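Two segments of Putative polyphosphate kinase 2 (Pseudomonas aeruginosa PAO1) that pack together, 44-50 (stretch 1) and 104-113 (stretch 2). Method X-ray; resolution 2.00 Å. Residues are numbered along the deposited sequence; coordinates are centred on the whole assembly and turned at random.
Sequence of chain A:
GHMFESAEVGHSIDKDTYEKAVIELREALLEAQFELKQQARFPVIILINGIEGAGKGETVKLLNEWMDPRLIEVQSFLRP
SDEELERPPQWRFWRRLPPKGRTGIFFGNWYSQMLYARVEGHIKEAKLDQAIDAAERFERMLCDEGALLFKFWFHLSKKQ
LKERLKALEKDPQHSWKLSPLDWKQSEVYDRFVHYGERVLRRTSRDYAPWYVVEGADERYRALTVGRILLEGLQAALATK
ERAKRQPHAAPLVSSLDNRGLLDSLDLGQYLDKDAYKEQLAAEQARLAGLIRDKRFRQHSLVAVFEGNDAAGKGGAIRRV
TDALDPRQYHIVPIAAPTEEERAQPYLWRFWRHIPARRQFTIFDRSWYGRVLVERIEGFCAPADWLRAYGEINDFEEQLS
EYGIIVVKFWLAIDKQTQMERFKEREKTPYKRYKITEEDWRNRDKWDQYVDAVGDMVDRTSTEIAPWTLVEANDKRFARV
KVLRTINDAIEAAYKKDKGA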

# COMPACT_ATOMS: atom_id res chain seq x y z
N VAL A 44 -8.93 -3.88 16.05
CA VAL A 44 -8.38 -4.37 17.29
C VAL A 44 -6.87 -4.48 17.19
O VAL A 44 -6.36 -5.03 16.27
N ILE A 45 -6.16 -3.84 18.14
CA ILE A 45 -4.72 -3.91 18.17
C ILE A 45 -4.27 -4.48 19.49
O ILE A 45 -4.70 -4.02 20.55
N ILE A 46 -3.39 -5.46 19.41
CA ILE A 46 -2.85 -6.15 20.57
C ILE A 46 -1.32 -6.05 20.56
O ILE A 46 -0.69 -6.49 19.64
N LEU A 47 -0.77 -5.39 21.58
CA LEU A 47 0.69 -5.31 21.80
C LEU A 47 1.15 -6.37 22.77
O LEU A 47 0.51 -6.64 23.79
N ILE A 48 2.29 -6.97 22.43
CA ILE A 48 2.86 -8.12 23.12
C ILE A 48 4.26 -7.72 23.52
O ILE A 48 5.05 -7.38 22.65
N ASN A 49 4.51 -7.71 24.82
CA ASN A 49 5.72 -7.23 25.43
C ASN A 49 6.03 -7.98 26.72
O ASN A 49 5.21 -8.77 27.18
N GLY A 50 7.24 -7.76 27.27
CA GLY A 50 7.64 -8.36 28.51
C GLY A 50 8.94 -9.13 28.53
O GLY A 50 9.82 -8.91 27.71
N GLY A 104 -4.83 -6.95 14.56
CA GLY A 104 -3.40 -6.93 14.32
C GLY A 104 -2.70 -7.17 15.64
O GLY A 104 -3.07 -6.56 16.65
N ILE A 105 -1.71 -8.05 15.64
CA ILE A 105 -0.94 -8.34 16.88
C ILE A 105 0.54 -7.97 16.61
O ILE A 105 1.15 -8.47 15.66
N PHE A 106 1.06 -7.06 17.41
CA PHE A 106 2.37 -6.44 17.22
C PHE A 106 3.37 -6.90 18.27
O PHE A 106 3.32 -6.48 19.43
N PHE A 107 4.35 -7.64 17.80
CA PHE A 107 5.56 -7.87 18.52
C PHE A 107 6.54 -6.74 18.11
O PHE A 107 6.32 -5.99 17.11
N GLY A 108 7.64 -6.64 18.82
CA GLY A 108 8.70 -5.65 18.46
C GLY A 108 8.13 -4.27 18.17
O GLY A 108 8.55 -3.62 17.19
N ASN A 109 7.18 -3.82 19.00
CA ASN A 109 6.42 -2.64 18.68
C ASN A 109 7.23 -1.41 19.21
O ASN A 109 8.41 -1.51 19.49
N TRP A 110 6.59 -0.28 19.37
CA TRP A 110 7.28 0.92 19.84
C TRP A 110 7.90 0.77 21.27
O TRP A 110 8.98 1.25 21.53
N TYR A 111 7.27 0.02 22.16
CA TYR A 111 7.80 -0.29 23.48
C TYR A 111 9.07 -1.11 23.49
O TYR A 111 10.01 -0.77 24.20
N SER A 112 9.12 -2.16 22.69
CA SER A 112 10.33 -2.96 22.54
C SER A 112 11.44 -2.06 22.05
O SER A 112 12.54 -2.11 22.54
N GLN A 113 11.15 -1.24 21.05
CA GLN A 113 12.15 -0.32 20.54
C GLN A 113 12.74 0.60 21.61
O GLN A 113 13.97 0.60 21.80

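The apolar centre of the contact is Leu47, whose 82 Å² covered by the other stretch is the largest share of any residue here. Its CA-to-CB bond leaves on the sheet face shared with Ile45 and Phe106, but the m rotamer at chi1 (-46°) and t at chi2 bring the end of the chain nearer to stretch 2. Leu47 CD1 lies 3.5 Å from Tyr111 CE2, at the edge of that ring and near its plane, and 3.7 Å from Trp110 CZ2, which it meets obliquely; Leu47 CD2 rests 3.8 Å from Phe106 CB. One leucine thus joins the strand to the first turn of the helix. On the same face, Ile45 (m, t) places CG2 over one face of the Phe106 ring, 4.1 Å from CD2 of that phenylalanine. Gly104, bridged to Ile45, has no side chain, and an ideal CB there would be crowded by Phe106 CE1 at 3.4 Å.

The opposite face carries Ile46 and Ile105. Their extended m, t rotamers run alongside each other, with Ile46 CD1 4.0 Å from Ile105 CG1. Ile48 points toward stretch 2 and adopts m at both chi1 and chi2; its CG1 packs 3.5 Å from Ile105 CG2, and its CG2 lies 3.7 Å from Phe107 CE1. The CA-to-CB bond of Phe107 points away, yet chi1 of -70° returns the ring to this contact.

These layers are held in parallel register by backbone hydrogen bonds, among them Ile46 N to Gly104 O (3.0 Å) and Phe106 N to Ile46 O (2.9 Å, 170° at the hydrogen).

At the polar edge, two asparagines pair through their amides. Asn109 (chi1 p) points toward stretch 1, while Asn49 (chi1 m) leaves sideways and its end comes nearer. Asn109 ND2 donates to Asn49 OD1 at 3.0 Å, and Asn49 ND2 donates to Asn109 OD1 at 3.2 Å, with angles of 155° and 154°. Asn109 ND2 also donates to Phe106 O (3.0 Å), tying the pair to the strand. Asn109 OD1 caps the helix, accepting a weak bond from Tyr111 N at 3.0 Å. Asn49 ND2 further approaches Ser112 OG to 3.2 Å.

Beside the asparagine pair, water 1 bridges the stretches: it donates to Ile48 O at 2.7 Å and accepts from Gly108 N at 3.1 Å, with a weak third bond to Ser112 OG at 3.5 Å.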

# COMPACT_ATOMS: atom_id res chain seq x y z
CB VAL A 44 -8.98 -5.73 17.68
CG1 VAL A 44 -8.33 -6.25 19.00
CG2 VAL A 44 -10.43 -5.56 17.86
CB ILE A 45 -4.07 -2.49 17.97
CG1 ILE A 45 -4.60 -1.89 16.68
CG2 ILE A 45 -2.44 -2.60 18.10
CD1 ILE A 45 -4.33 -0.34 16.52
CB ILE A 46 -3.26 -7.66 20.59
CG1 ILE A 46 -4.81 -7.84 20.50
CG2 ILE A 46 -2.64 -8.37 21.77
CD1 ILE A 46 -5.26 -9.34 20.18
CB LEU A 47 1.09 -3.94 22.28
CG LEU A 47 0.52 -2.68 21.57
CD1 LEU A 47 1.15 -1.39 22.18
CD2 LEU A 47 0.60 -2.76 20.05
CB ILE A 48 2.87 -9.44 22.20
CG1 ILE A 48 1.44 -9.77 21.75
CG2 ILE A 48 3.57 -10.59 22.89
CD1 ILE A 48 0.45 -10.14 22.88
CB ASN A 49 5.51 -5.76 25.77
CG ASN A 49 5.47 -4.83 24.51
OD1 ASN A 49 4.39 -4.37 24.12
ND2 ASN A 49 6.65 -4.54 23.92
CB ILE A 105 -1.01 -9.83 17.28
CG1 ILE A 105 -2.48 -10.30 17.44
CG2 ILE A 105 -0.08 -10.07 18.57
CD1 ILE A 105 -2.64 -11.75 17.89
CB PHE A 106 2.25 -4.91 17.33
CG PHE A 106 1.43 -4.26 16.21
CD1 PHE A 106 0.90 -4.99 15.17
CD2 PHE A 106 1.23 -2.90 16.21
CE1 PHE A 106 0.14 -4.34 14.14
CE2 PHE A 106 0.52 -2.26 15.17
CZ PHE A 106 0.00 -2.98 14.16
CB PHE A 107 6.23 -9.19 18.12
CG PHE A 107 5.51 -10.47 18.55
CD1 PHE A 107 5.90 -11.15 19.70
CD2 PHE A 107 4.59 -11.06 17.72
CE1 PHE A 107 5.26 -12.36 20.06
CE2 PHE A 107 3.98 -12.25 18.06
CZ PHE A 107 4.33 -12.91 19.25
CB ASN A 109 5.02 -2.79 19.28
CG ASN A 109 5.07 -3.17 20.76
OD1 ASN A 109 5.74 -2.51 21.57
ND2 ASN A 109 4.43 -4.24 21.09
CB TRP A 110 6.34 2.12 19.71
CG TRP A 110 4.91 1.91 20.07
CD1 TRP A 110 4.35 2.16 21.27
CD2 TRP A 110 3.86 1.42 19.22
NE1 TRP A 110 3.02 1.89 21.23
CE2 TRP A 110 2.68 1.42 19.99
CE3 TRP A 110 3.79 0.98 17.89
CZ2 TRP A 110 1.44 1.04 19.46
CZ3 TRP A 110 2.56 0.56 17.38
CH2 TRP A 110 1.42 0.59 18.17
CB TYR A 111 6.74 -0.96 24.32
CG TYR A 111 5.57 -0.07 24.55
CD1 TYR A 111 5.71 1.11 25.28
CD2 TYR A 111 4.34 -0.36 24.03
CE1 TYR A 111 4.66 1.96 25.49
CE2 TYR A 111 3.28 0.49 24.23
CZ TYR A 111 3.44 1.65 25.01
OH TYR A 111 2.37 2.52 25.23
CB SER A 112 10.15 -4.13 21.56
OG SER A 112 8.87 -4.71 21.67
CB GLN A 113 11.56 0.50 19.39
CG GLN A 113 11.21 -0.34 18.11
CD GLN A 113 10.86 0.55 16.94
OE1 GLN A 113 10.31 1.63 17.12
NE2 GLN A 113 11.15 0.07 15.72
O HOH W 1 7.47 -7.89 21.64